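PDB 2YZI: CBS domain-containing protein from Pyrococcus horikoshii, which is of uncharacterised function but carries a tandem pair of CBS domains, a module that in many proteins binds adenosine nucleotides and regulates a partner activity. Local coordinates for the interface of chains A and B. Sequence-based numbering; all coordinates share one arbitrary frame. Chains: chain A/B, Hypothetical protein PH0107.

Contact 1: the interface of chains A and B. Residues chain A 3, 123-124, 127-128; chain B 3, 5, 95, 123.
A:Leu123 and B:Leu123 meet tip to tip where the last helices of the two chains, A 120-128 and B 120-127, pack against each other. This patch belongs to the two-fold interface between the CBS domain pairs, and its contacts across are apolar. In both leucines CG lies anti to the backbone N (chi1 173° in A, 175° in B), which points the branched ends at one another. A:Leu123 CG sits 3.7 Å from B:Leu123 CD2. The same CD2 methyl also presses on the next residue of the helix, 3.5 Å from A:Leu124 CA. The side chain of A:Leu124 slides past B:Leu95 in the opposite direction, with the two CG atoms 4.1 Å apart. B:Leu95, from helix 91-101, turns its CD2 methyl to A:Ser127 CB at 3.7 Å.

The selenomethionines add further apolar contacts. The A:Met3 and B:Met3 side chains cross at about a right angle and touch through their CE methyls; B:Met3 is poorly ordered, so that contact is loosely fixed. B:Met5 is bent at chi2 and chi3, and its CE reaches A:Ser127 O at 3.4 Å.

The polar bond here stays within chain A. A:Ser127 OG donates to the backbone carbonyl A:Leu123 O at 2.7 Å. The donor stands above the carbonyl plane, 42° out of it. This satisfies the hydroxyl inside its own helix, while B:Leu123 CD1 lies 3.9 Å from A:Ser127 OG.

Contact 2: the interface of chains A and B. Residues chain A 105, 120-121, 124; chain B 104, 120, 123.
Water 1 joins A:His105 to B:Lys104 across the interface. The imidazole A:His105 NE2 lies 3.1 Å from the water oxygen, with a bent angle of 138° at the hydrogen. The ammonium B:Lys104 NZ lies at the same distance from it. The two nitrogens themselves are 4.3 Å apart, so the water mediates between them. A nearby lysine charge may disfavour a protonated histidine. B:Lys104 gets there with a chain extended beyond CG, which carries NZ over to strand 105-110 of chain A. On the way its CE passes A:Ser121 OG at 3.9 Å.

Next to this bridge the starts of the two last helices meet. B:Leu120 is the most deeply covered residue of the patch, and its two methyls divide the work. CD1 lies against A:Ser121, 3.5 Å from the hydroxyl OG. CD2 touches A:Leu124 CD1 at 3.7 Å, the two side chains crossing at about a right angle. B:Leu123 adds its CD2 to the same leucine.

The two Leu120 residues face each other CB to CB. In A:Leu120, CG is anti to the carbonyl carbon (chi1 -67°), and the CD1 methyl ends over the partner's backbone, 3.6 Å from B:Leu120 O.

Contact 3: the interface of chains A and B. Residues chain A 59-60, 63-64, 68, 70; chain B 59-60, 64, 70.
B:Tyr70 lays its ring against the end of helix 56-64 of chain A and buries the most surface in this patch. Its phenol OH is near two backbone groups. It can accept a hydrogen bond from A:Tyr70 N at 3.0 Å and donate one to A:Leu68 O at 3.1 Å. The helix end supplies further contacts: A:Val63 O lies at the ring edge, in plane, and A:Ile64 CD1 stands 4.1 Å above one face, over the ring centre. A phenylalanine in place of B:Tyr70 would probably leave A:Tyr70 N and A:Leu68 O without their hydroxyl partner and fix the ring less firmly.

A:Ile64 carries the apolar side. The bend at chi2 (-74°) turns the CD1 methyl so that it touches both the face of B:Tyr70 and B:Ile64. The two Ile64 side chains meet through their CD1 methyls at 3.5 Å. Farther along the helices A:Ile59 CG2 packs tightly on B:Ile60 CD1, also at 3.5 Å, with the side chains at about a right angle.

The two tyrosines do not match. A:Tyr70 holds CG between its backbone N and carbonyl carbon (chi1 51°), against -62° in B:Tyr70. Its ring meets the partner by the edge, with A:Tyr70 CD2 3.8 Å from B:Tyr70 CE1. Local symmetry is thus broken at these side chains. The site pairs the 56-64 helices, and B:Tyr70 ties its loop to the end of the chain A helix, a second anchor for the probable dimer.

Contact 1: the interface of chains A and B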
loop_
_atom_site.group_PDB
_atom_site.type_symbol
_atom_site.label_atom_id
_atom_site.label_comp_id
_atom_site.label_asym_id
_atom_site.label_seq_id
_atom_site.Cartn_x
_atom_site.Cartn_y
_atom_site.Cartn_z
HETATM N N MSE A 3 -21.183 0.799 -1.449
HETATM C CA MSE A 3 -20.826 -0.641 -1.562
HETATM C C MSE A 3 -21.513 -1.406 -0.433
HETATM O O MSE A 3 -21.856 -0.832 0.600
HETATM C CB MSE A 3 -19.301 -0.815 -1.497
HETATM C CG MSE A 3 -18.665 -0.558 -0.136
HETATM SE SE MSE A 3 -16.732 -0.175 -0.226
HETATM C CE MSE A 3 -16.664 1.191 1.151
ATOM N N LEU A 123 -10.367 -1.875 -2.662
ATOM C CA LEU A 123 -11.325 -1.259 -1.742
ATOM C C LEU A 123 -11.700 0.126 -2.270
ATOM O O LEU A 123 -12.876 0.494 -2.290
ATOM C CB LEU A 123 -10.740 -1.132 -0.332
ATOM C CG LEU A 123 -11.576 -0.345 0.692
ATOM C CD1 LEU A 123 -12.959 -0.968 0.851
ATOM C CD2 LEU A 123 -10.850 -0.326 2.034
ATOM N N LEU A 124 -10.694 0.873 -2.720
ATOM C CA LEU A 124 -10.917 2.212 -3.249
ATOM C C LEU A 124 -11.869 2.165 -4.443
ATOM O O LEU A 124 -12.817 2.951 -4.516
ATOM C CB LEU A 124 -9.584 2.862 -3.647
ATOM C CG LEU A 124 -9.660 4.304 -4.169
ATOM C CD1 LEU A 124 -8.344 5.010 -3.937
ATOM C CD2 LEU A 124 -10.014 4.308 -5.647
ATOM N N SER A 127 -15.300 1.408 -3.417
ATOM C CA SER A 127 -15.836 2.597 -2.769
ATOM C C SER A 127 -16.475 3.539 -3.783
ATOM O O SER A 127 -17.458 4.208 -3.481
ATOM C CB SER A 127 -14.724 3.348 -2.032
ATOM O OG SER A 127 -14.153 2.541 -1.023
ATOM N N ARG A 128 -15.908 3.584 -4.984
ATOM C CA ARG A 128 -16.414 4.469 -6.025
ATOM C C ARG A 128 -17.514 3.869 -6.886
ATOM O O ARG A 128 -18.169 4.595 -7.630
ATOM C CB ARG A 128 -15.274 4.929 -6.940
ATOM C CG ARG A 128 -14.121 5.629 -6.242
ATOM C CD ARG A 128 -13.057 6.039 -7.256
ATOM N NE ARG A 128 -13.565 7.032 -8.201
ATOM C CZ ARG A 128 -13.321 7.018 -9.508
ATOM N NH1 ARG A 128 -12.576 6.055 -10.038
ATOM N NH2 ARG A 128 -13.803 7.981 -10.280
HETATM N N MSE B 3 -18.535 6.216 6.473
HETATM C CA MSE B 3 -17.913 7.247 5.593
HETATM C C MSE B 3 -18.910 7.846 4.606
HETATM O O MSE B 3 -19.795 7.160 4.090
HETATM C CB MSE B 3 -16.720 6.655 4.833
HETATM C CG MSE B 3 -17.025 5.380 4.083
HETATM SE SE MSE B 3 -15.521 4.804 2.997
HETATM C CE MSE B 3 -16.211 5.236 1.237
HETATM N N MSE B 5 -18.998 10.094 1.117
HETATM C CA MSE B 5 -18.296 10.606 -0.058
HETATM C C MSE B 5 -18.465 12.111 -0.238
HETATM O O MSE B 5 -17.697 12.746 -0.963
HETATM C CB MSE B 5 -18.803 9.898 -1.311
HETATM C CG MSE B 5 -18.667 8.395 -1.265
HETATM SE SE MSE B 5 -16.825 7.838 -1.466
HETATM C CE MSE B 5 -16.867 7.567 -3.394
ATOM N N LEU B 95 -10.812 10.368 -3.767
ATOM C CA LEU B 95 -10.661 8.982 -4.208
ATOM C C LEU B 95 -10.477 8.922 -5.724
ATOM O O LEU B 95 -9.619 8.197 -6.235
ATOM C CB LEU B 95 -11.887 8.164 -3.814
ATOM C CG LEU B 95 -11.795 7.333 -2.535
ATOM C CD1 LEU B 95 -11.299 8.182 -1.394
ATOM C CD2 LEU B 95 -13.163 6.735 -2.221
ATOM N N LEU B 123 -8.620 4.942 4.367
ATOM C CA LEU B 123 -9.856 4.533 3.714
ATOM C C LEU B 123 -10.434 3.331 4.448
ATOM O O LEU B 123 -11.636 3.264 4.711
ATOM C CB LEU B 123 -9.590 4.147 2.262
ATOM C CG LEU B 123 -10.793 3.582 1.499
ATOM C CD1 LEU B 123 -11.879 4.650 1.416
ATOM C CD2 LEU B 123 -10.367 3.125 0.098
#

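Contact 2: the interface of chains A and B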
loop_
_atom_site.group_PDB
_atom_site.type_symbol
_atom_site.label_atom_id
_atom_site.label_comp_id
_atom_site.label_asym_id
_atom_site.label_seq_id
_atom_site.Cartn_x
_atom_site.Cartn_y
_atom_site.Cartn_z
ATOM N N HIS A 105 -3.325 -6.515 1.897
ATOM C CA HIS A 105 -3.540 -7.459 0.806
ATOM C C HIS A 105 -4.010 -8.759 1.441
ATOM O O HIS A 105 -3.404 -9.234 2.401
ATOM C CB HIS A 105 -2.239 -7.774 0.055
ATOM C CG HIS A 105 -1.520 -6.578 -0.481
ATOM N ND1 HIS A 105 -0.955 -5.621 0.333
ATOM C CD2 HIS A 105 -1.217 -6.221 -1.749
ATOM C CE1 HIS A 105 -0.330 -4.726 -0.412
ATOM N NE2 HIS A 105 -0.473 -5.067 -1.679
ATOM N N LEU A 120 -6.387 -2.980 -0.691
ATOM C CA LEU A 120 -7.040 -1.739 -0.329
ATOM C C LEU A 120 -7.261 -0.913 -1.584
ATOM O O LEU A 120 -8.099 -0.014 -1.588
ATOM C CB LEU A 120 -6.205 -0.955 0.677
ATOM C CG LEU A 120 -6.059 -1.572 2.070
ATOM C CD1 LEU A 120 -5.239 -0.621 2.928
ATOM C CD2 LEU A 120 -7.425 -1.824 2.713
ATOM N N SER A 121 -6.506 -1.209 -2.643
ATOM C CA SER A 121 -6.688 -0.498 -3.906
ATOM C C SER A 121 -8.024 -0.951 -4.487
ATOM O O SER A 121 -8.745 -0.160 -5.083
ATOM C CB SER A 121 -5.560 -0.805 -4.892
ATOM O OG SER A 121 -4.389 -0.081 -4.573
ATOM N N LEU A 124 -10.694 0.873 -2.720
ATOM C CA LEU A 124 -10.917 2.212 -3.249
ATOM C C LEU A 124 -11.869 2.165 -4.443
ATOM O O LEU A 124 -12.817 2.951 -4.516
ATOM C CB LEU A 124 -9.584 2.862 -3.647
ATOM C CG LEU A 124 -9.660 4.304 -4.169
ATOM C CD1 LEU A 124 -8.344 5.010 -3.937
ATOM C CD2 LEU A 124 -10.014 4.308 -5.647
ATOM N N LYS B 104 -1.387 5.678 -3.703
ATOM C CA LYS B 104 -1.905 5.075 -2.479
ATOM C C LYS B 104 -1.864 6.064 -1.322
ATOM O O LYS B 104 -2.373 5.784 -0.234
ATOM C CB LYS B 104 -1.077 3.844 -2.110
ATOM C CG LYS B 104 -1.143 2.715 -3.113
ATOM C CD LYS B 104 -0.413 1.485 -2.589
ATOM C CE LYS B 104 -0.687 0.269 -3.455
ATOM N NZ LYS B 104 -0.103 -0.964 -2.857
ATOM N N LEU B 120 -4.578 4.735 1.816
ATOM C CA LEU B 120 -5.551 3.668 1.626
ATOM C C LEU B 120 -5.882 3.066 2.980
ATOM O O LEU B 120 -6.985 2.562 3.187
ATOM C CB LEU B 120 -5.023 2.594 0.673
ATOM C CG LEU B 120 -4.902 3.038 -0.791
ATOM C CD1 LEU B 120 -4.845 1.813 -1.683
ATOM C CD2 LEU B 120 -6.093 3.903 -1.181
ATOM N N LEU B 123 -8.620 4.942 4.367
ATOM C CA LEU B 123 -9.856 4.533 3.714
ATOM C C LEU B 123 -10.434 3.331 4.448
ATOM O O LEU B 123 -11.636 3.264 4.711
ATOM C CB LEU B 123 -9.590 4.147 2.262
ATOM C CG LEU B 123 -10.793 3.582 1.499
ATOM C CD1 LEU B 123 -11.879 4.650 1.416
ATOM C CD2 LEU B 123 -10.367 3.125 0.098
HETATM O O HOH W 1 -0.848 -3.604 -4.374
#

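Contact 3: the interface of chains A and B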
loop_
_atom_site.group_PDB
_atom_site.type_symbol
_atom_site.label_atom_id
_atom_site.label_comp_id
_atom_site.label_asym_id
_atom_site.label_seq_id
_atom_site.Cartn_x
_atom_site.Cartn_y
_atom_site.Cartn_z
ATOM N N ILE A 59 9.400 -6.868 0.501
ATOM C CA ILE A 59 10.734 -6.837 -0.081
ATOM C C ILE A 59 11.599 -5.865 0.687
ATOM O O ILE A 59 12.753 -6.145 0.993
ATOM C CB ILE A 59 10.697 -6.404 -1.559
ATOM C CG1 ILE A 59 10.082 -7.523 -2.399
ATOM C CG2 ILE A 59 12.097 -6.034 -2.036
ATOM C CD1 ILE A 59 10.099 -7.259 -3.869
ATOM N N ILE A 60 11.023 -4.713 0.995
ATOM C CA ILE A 60 11.721 -3.674 1.735
ATOM C C ILE A 60 12.082 -4.143 3.135
ATOM O O ILE A 60 13.220 -3.996 3.581
ATOM C CB ILE A 60 10.835 -2.432 1.856
ATOM C CG1 ILE A 60 10.557 -1.867 0.468
ATOM C CG2 ILE A 60 11.495 -1.404 2.749
ATOM C CD1 ILE A 60 9.453 -0.871 0.446
ATOM N N VAL A 63 14.674 -7.294 2.748
ATOM C CA VAL A 63 15.835 -7.190 1.871
ATOM C C VAL A 63 16.559 -5.863 2.070
ATOM O O VAL A 63 17.753 -5.835 2.369
ATOM C CB VAL A 63 15.418 -7.331 0.386
ATOM C CG1 VAL A 63 16.630 -7.202 -0.527
ATOM C CG2 VAL A 63 14.746 -8.674 0.169
ATOM N N ILE A 64 15.828 -4.765 1.918
ATOM C CA ILE A 64 16.395 -3.434 2.070
ATOM C C ILE A 64 16.998 -3.163 3.455
ATOM O O ILE A 64 18.181 -2.837 3.569
ATOM C CB ILE A 64 15.332 -2.349 1.781
ATOM C CG1 ILE A 64 14.854 -2.445 0.325
ATOM C CG2 ILE A 64 15.909 -0.967 2.074
ATOM C CD1 ILE A 64 15.850 -1.941 -0.696
ATOM N N LEU A 68 20.555 -7.737 2.800
ATOM C CA LEU A 68 20.631 -8.851 1.856
ATOM C C LEU A 68 20.721 -8.374 0.413
ATOM O O LEU A 68 20.196 -7.320 0.066
ATOM C CB LEU A 68 19.410 -9.766 2.006
ATOM C CG LEU A 68 19.322 -10.688 3.230
ATOM C CD1 LEU A 68 20.537 -11.602 3.265
ATOM C CD2 LEU A 68 19.238 -9.875 4.502
ATOM N N TYR A 70 19.912 -7.940 -3.430
ATOM C CA TYR A 70 18.668 -7.904 -4.185
ATOM C C TYR A 70 18.497 -9.031 -5.203
ATOM O O TYR A 70 17.503 -9.064 -5.926
ATOM C CB TYR A 70 18.554 -6.550 -4.891
ATOM C CG TYR A 70 19.786 -6.191 -5.687
ATOM C CD1 TYR A 70 20.154 -6.937 -6.806
ATOM C CD2 TYR A 70 20.604 -5.130 -5.304
ATOM C CE1 TYR A 70 21.309 -6.641 -7.526
ATOM C CE2 TYR A 70 21.766 -4.824 -6.015
ATOM C CZ TYR A 70 22.111 -5.586 -7.126
ATOM O OH TYR A 70 23.256 -5.300 -7.837
ATOM N N ILE B 59 10.914 3.062 -3.996
ATOM C CA ILE B 59 12.091 2.349 -3.520
ATOM C C ILE B 59 12.304 1.050 -4.294
ATOM O O ILE B 59 13.438 0.691 -4.593
ATOM C CB ILE B 59 11.970 2.050 -2.011
ATOM C CG1 ILE B 59 12.116 3.356 -1.230
ATOM C CG2 ILE B 59 13.017 1.035 -1.578
ATOM C CD1 ILE B 59 11.728 3.263 0.220
ATOM N N ILE B 60 11.219 0.356 -4.634
ATOM C CA ILE B 60 11.344 -0.893 -5.380
ATOM C C ILE B 60 11.773 -0.617 -6.824
ATOM O O ILE B 60 12.709 -1.230 -7.331
ATOM C CB ILE B 60 10.011 -1.698 -5.397
ATOM C CG1 ILE B 60 9.630 -2.160 -3.988
ATOM C CG2 ILE B 60 10.159 -2.925 -6.288
ATOM C CD1 ILE B 60 10.546 -3.228 -3.424
ATOM N N ILE B 64 15.745 -1.283 -6.019
ATOM C CA ILE B 64 15.823 -2.728 -6.220
ATOM C C ILE B 64 16.016 -3.169 -7.665
ATOM O O ILE B 64 16.891 -3.982 -7.946
ATOM C CB ILE B 64 14.569 -3.457 -5.692
ATOM C CG1 ILE B 64 14.486 -3.348 -4.167
ATOM C CG2 ILE B 64 14.618 -4.936 -6.111
ATOM C CD1 ILE B 64 15.551 -4.138 -3.444
ATOM N N TYR B 70 21.935 0.269 -1.153
ATOM C CA TYR B 70 20.875 0.541 -0.190
ATOM C C TYR B 70 21.261 1.728 0.675
ATOM O O TYR B 70 20.462 2.205 1.483
ATOM C CB TYR B 70 20.646 -0.685 0.699
ATOM C CG TYR B 70 20.193 -1.921 -0.048
ATOM C CD1 TYR B 70 20.306 -2.005 -1.438
ATOM C CD2 TYR B 70 19.684 -3.021 0.635
ATOM C CE1 TYR B 70 19.929 -3.150 -2.128
ATOM C CE2 TYR B 70 19.305 -4.176 -0.043
ATOM C CZ TYR B 70 19.430 -4.234 -1.425
ATOM O OH TYR B 70 19.071 -5.377 -2.105
#

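Contact 1 and contact 2 are neighbours, with C-alpha centres about 9 Å apart. They share A:Leu124 and B:Leu123 and form one continuous surface along the last helix of each chain. Contact 3 stands apart, about 22 Å from contact 2 and 31 Å from contact 1. It uses helix 56-64 and the loop after it. The chains therefore meet at two separate places, through helix 56-64 at one and the last helix at the other. Such two-ended pairing is typical of the disc-like CBS dimers, and the two-fold symmetry fits one, although the structure alone does not prove the oligomer in solution.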